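Local structure of aminomethyltransferase (Bartonella henselae, 3GIR) at residues 361-366 with 380-385. The protein belongs to the aminomethyltransferase family, pairing a folate-binding family domain with a C-terminal barrel domain. Numbering follows the deposited sequence. Where two conformers were deposited one is given.
Sequences KVEGTE and VHSLPF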
ATOM      1  N   LYS A 361       6.445  12.677 -19.834  1.00 19.30           N
ATOM      2  CA  LYS A 361       6.833  12.247 -18.456  1.00 19.96           C
ATOM      3  C   LYS A 361       8.000  13.010 -17.870  1.00 19.77           C
ATOM      4  O   LYS A 361       8.299  12.867 -16.672  1.00 21.65           O
ATOM      5  CB  LYS A 361       7.024  10.743 -18.395  1.00 23.02           C
ATOM      6  CG  LYS A 361       8.369  10.270 -18.807  1.00 28.06           C
ATOM      7  CD  LYS A 361       8.549   8.825 -18.338  1.00 37.15           C
ATOM      8  CE  LYS A 361       9.739   8.185 -18.958  1.00 42.05           C
ATOM      9  NZ  LYS A 361       9.764   6.759 -18.521  1.00 46.57           N
ATOM     10  N   VAL A 362       8.653  13.900 -18.617  1.00 20.21           N
ATOM     11  CA  VAL A 362       9.762  14.642 -18.038  1.00 21.09           C
ATOM     12  C   VAL A 362       9.327  15.567 -16.907  1.00 20.06           C
ATOM     13  O   VAL A 362       8.365  16.334 -17.025  1.00 19.32           O
ATOM     14  CB  VAL A 362      10.573  15.460 -19.112  1.00 21.95           C
ATOM     15  CG1 VAL A 362      11.636  16.334 -18.493  1.00 25.49           C
ATOM     16  CG2 VAL A 362      11.167  14.488 -20.098  1.00 26.37           C
ATOM     17  N   GLU A 363      10.069  15.526 -15.797  1.00 22.49           N
ATOM     18  CA  GLU A 363       9.848  16.410 -14.667  0.50 21.76           C
ATOM     19  C   GLU A 363       9.684  17.841 -15.095  1.00 22.07           C
ATOM     20  O   GLU A 363      10.549  18.345 -15.803  1.00 21.34           O
ATOM     21  CB  GLU A 363      11.052  16.350 -13.693  0.50 23.42           C
ATOM     22  CG  GLU A 363      10.797  17.015 -12.390  0.50 24.63           C
ATOM     23  CD  GLU A 363      11.946  16.804 -11.393  0.50 29.41           C
ATOM     24  OE1 GLU A 363      12.736  15.861 -11.616  0.50 33.70           O
ATOM     25  OE2 GLU A 363      12.050  17.580 -10.425  0.50 25.50           O
ATOM     26  N   GLY A 364       8.610  18.519 -14.680  1.00 20.10           N
ATOM     27  CA  GLY A 364       8.322  19.889 -15.033  1.00 19.17           C
ATOM     28  C   GLY A 364       7.367  20.078 -16.183  1.00 17.40           C
ATOM     29  O   GLY A 364       6.863  21.168 -16.367  1.00 18.40           O
ATOM     30  N   THR A 365       7.084  19.003 -16.911  1.00 17.50           N
ATOM     31  CA  THR A 365       6.185  19.078 -18.096  1.00 16.54           C
ATOM     32  C   THR A 365       4.798  19.596 -17.631  1.00 17.44           C
ATOM     33  O   THR A 365       4.235  19.060 -16.696  1.00 18.00           O
ATOM     34  CB  THR A 365       6.041  17.799 -18.798  1.00 15.85           C
ATOM     35  OG1 THR A 365       7.341  17.351 -19.287  1.00 17.20           O
ATOM     36  CG2 THR A 365       5.083  17.883 -19.970  1.00 19.25           C
ATOM     37  N   GLU A 366       4.307  20.615 -18.304  1.00 17.70           N
ATOM     38  CA  GLU A 366       2.904  21.101 -18.131  1.00 17.62           C
ATOM     39  C   GLU A 366       1.894  20.186 -18.828  1.00 19.18           C
ATOM     40  O   GLU A 366       1.978  19.913 -20.038  1.00 18.76           O
ATOM     41  CB  GLU A 366       2.742  22.517 -18.687  1.00 19.02           C
ATOM     42  CG  GLU A 366       3.582  23.542 -18.054  1.00 20.26           C
ATOM     43  CD  GLU A 366       3.365  24.963 -18.623  1.00 22.81           C
ATOM     44  OE1 GLU A 366       3.008  25.157 -19.824  1.00 24.16           O
ATOM     45  OE2 GLU A 366       3.541  25.875 -17.821  1.00 27.15           O
ATOM     46  N   VAL A 380       4.326  17.883 -14.077  1.00 16.41           N
ATOM     47  CA  VAL A 380       4.812  16.577 -13.712  1.00 16.75           C
ATOM     48  C   VAL A 380       5.901  16.786 -12.658  1.00 19.33           C
ATOM     49  O   VAL A 380       6.712  17.679 -12.755  1.00 20.03           O
ATOM     50  CB  VAL A 380       5.394  15.831 -14.934  1.00 15.88           C
ATOM     51  CG1 VAL A 380       6.187  14.559 -14.491  1.00 20.22           C
ATOM     52  CG2 VAL A 380       4.289  15.551 -15.997  1.00 18.89           C
ATOM     53  N   HIS A 381       5.856  16.013 -11.575  1.00 17.41           N
ATOM     54  CA  HIS A 381       6.605  16.282 -10.352  1.00 19.09           C
ATOM     55  C   HIS A 381       7.234  14.981  -9.879  1.00 19.31           C
ATOM     56  O   HIS A 381       6.656  13.904  -9.963  1.00 17.92           O
ATOM     57  CB  HIS A 381       5.728  16.883  -9.255  1.00 18.00           C
ATOM     58  CG  HIS A 381       6.460  17.484  -8.089  1.00 21.51           C
ATOM     59  ND1 HIS A 381       7.042  16.726  -7.078  1.00 22.89           N
ATOM     60  CD2 HIS A 381       6.655  18.773  -7.751  1.00 24.62           C
ATOM     61  CE1 HIS A 381       7.592  17.547  -6.194  1.00 22.64           C
ATOM     62  NE2 HIS A 381       7.376  18.790  -6.575  1.00 25.52           N
ATOM     63  N   SER A 382       8.467  15.102  -9.335  1.00 19.76           N
ATOM     64  CA  SER A 382       9.122  13.967  -8.696  1.00 21.45           C
ATOM     65  C   SER A 382       8.328  13.394  -7.517  1.00 20.30           C
ATOM     66  O   SER A 382       7.604  14.125  -6.867  1.00 19.96           O
ATOM     67  CB  SER A 382      10.539  14.370  -8.206  1.00 21.22           C
ATOM     68  OG  SER A 382      10.458  15.399  -7.273  1.00 27.73           O
ATOM     69  N   LEU A 383       8.504  12.101  -7.299  1.00 20.14           N
ATOM     70  CA  LEU A 383       7.952  11.442  -6.106  1.00 20.41           C
ATOM     71  C   LEU A 383       9.114  10.893  -5.292  1.00 20.35           C
ATOM     72  O   LEU A 383      10.138  10.524  -5.883  1.00 22.07           O
ATOM     73  CB  LEU A 383       7.039  10.343  -6.538  1.00 20.19           C
ATOM     74  CG  LEU A 383       5.748  10.741  -7.286  1.00 20.90           C
ATOM     75  CD1 LEU A 383       5.092   9.450  -7.841  1.00 20.47           C
ATOM     76  CD2 LEU A 383       4.859  11.590  -6.349  1.00 19.15           C
ATOM     77  N   PRO A 384       8.987  10.846  -3.959  1.00 20.48           N
ATOM     78  CA  PRO A 384       7.841  11.328  -3.199  1.00 20.25           C
ATOM     79  C   PRO A 384       7.819  12.844  -3.096  1.00 20.18           C
ATOM     80  O   PRO A 384       8.820  13.541  -3.315  1.00 21.50           O
ATOM     81  CB  PRO A 384       8.036  10.712  -1.815  1.00 21.50           C
ATOM     82  CG  PRO A 384       9.535  10.607  -1.725  1.00 21.85           C
ATOM     83  CD  PRO A 384      10.088  10.404  -3.080  1.00 21.84           C
ATOM     84  N   PHE A 385       6.671  13.385  -2.711  1.00 18.64           N
ATOM     85  CA  PHE A 385       6.552  14.788  -2.443  1.00 19.12           C
ATOM     86  C   PHE A 385       7.210  15.205  -1.150  1.00 20.85           C
ATOM     87  O   PHE A 385       7.631  16.378  -0.996  1.00 22.35           O
ATOM     88  CB  PHE A 385       5.075  15.178  -2.368  1.00 18.60           C
ATOM     89  CG  PHE A 385       4.338  15.148  -3.692  1.00 19.84           C
ATOM     90  CD1 PHE A 385       3.523  14.051  -4.067  1.00 17.55           C
ATOM     91  CD2 PHE A 385       4.434  16.224  -4.563  1.00 20.07           C
ATOM     92  CE1 PHE A 385       2.822  14.050  -5.281  1.00 17.13           C
ATOM     93  CE2 PHE A 385       3.710  16.224  -5.742  1.00 18.52           C
ATOM     94  CZ  PHE A 385       2.970  15.121  -6.124  1.00 18.40           C
TER
HETATM   95  O   HOH W   1       9.677  17.848  -9.377  1.00 28.13           O
HETATM   96  O   HOH W   2      12.568  17.025  -7.348  1.00 48.21           O
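Two backbone hydrogen bonds join V380 to the turn at V362-T365. G364 N gives its hydrogen to V380 O at 2.8 Å, and V380 N returns one to T365 O at 2.9 Å; both are close to straight, with N-H...O angles of 163°. The G364 donor stands above the V380 carbonyl plane. This pattern is a G1 beta bulge, G364 and T365 opposite V380: G364 is third in a type II turn, and its positive phi (97°) suits glycine, since a CB here would press on the preceding carbonyl oxygen. V362 O closes the turn by accepting twice, from T365 N at 3.0 Å and from T365 OG1 at 2.7 Å.

Van der Waals packing centres on buried V380, whose CB points toward the turn. It packs against backbone oxygens, CB on V362 O, CG2 on T365 O and CG1, anti to the backbone N (chi1 168°), on K361 O at 3.5 Å; T365 CB is its side-chain neighbour, 4.0 Å from CG2.

Water carries the polar link farther along. In one of two modelled conformers, extended E363 brings OE2 to 4.2 Å from S382 OG, with waters bridging the gap: water 1 donates to OE2 at 2.6 Å and accepts from S382 N; water 2 joins OE2 to S382 OG. Water 1 also lies over the centre of one H381 ring face, with F385 CE2 against the other, offset toward its rim.

Within the C-terminal barrel domain, the contact ties the loop after strand 349-356 to the end of strand 374-381, extending its antiparallel pairing with strand 366-371. On the other flank runs strand 309-315, where H381 bonds through its backbone to G312 and the K361 side chain rests on C309 and V311.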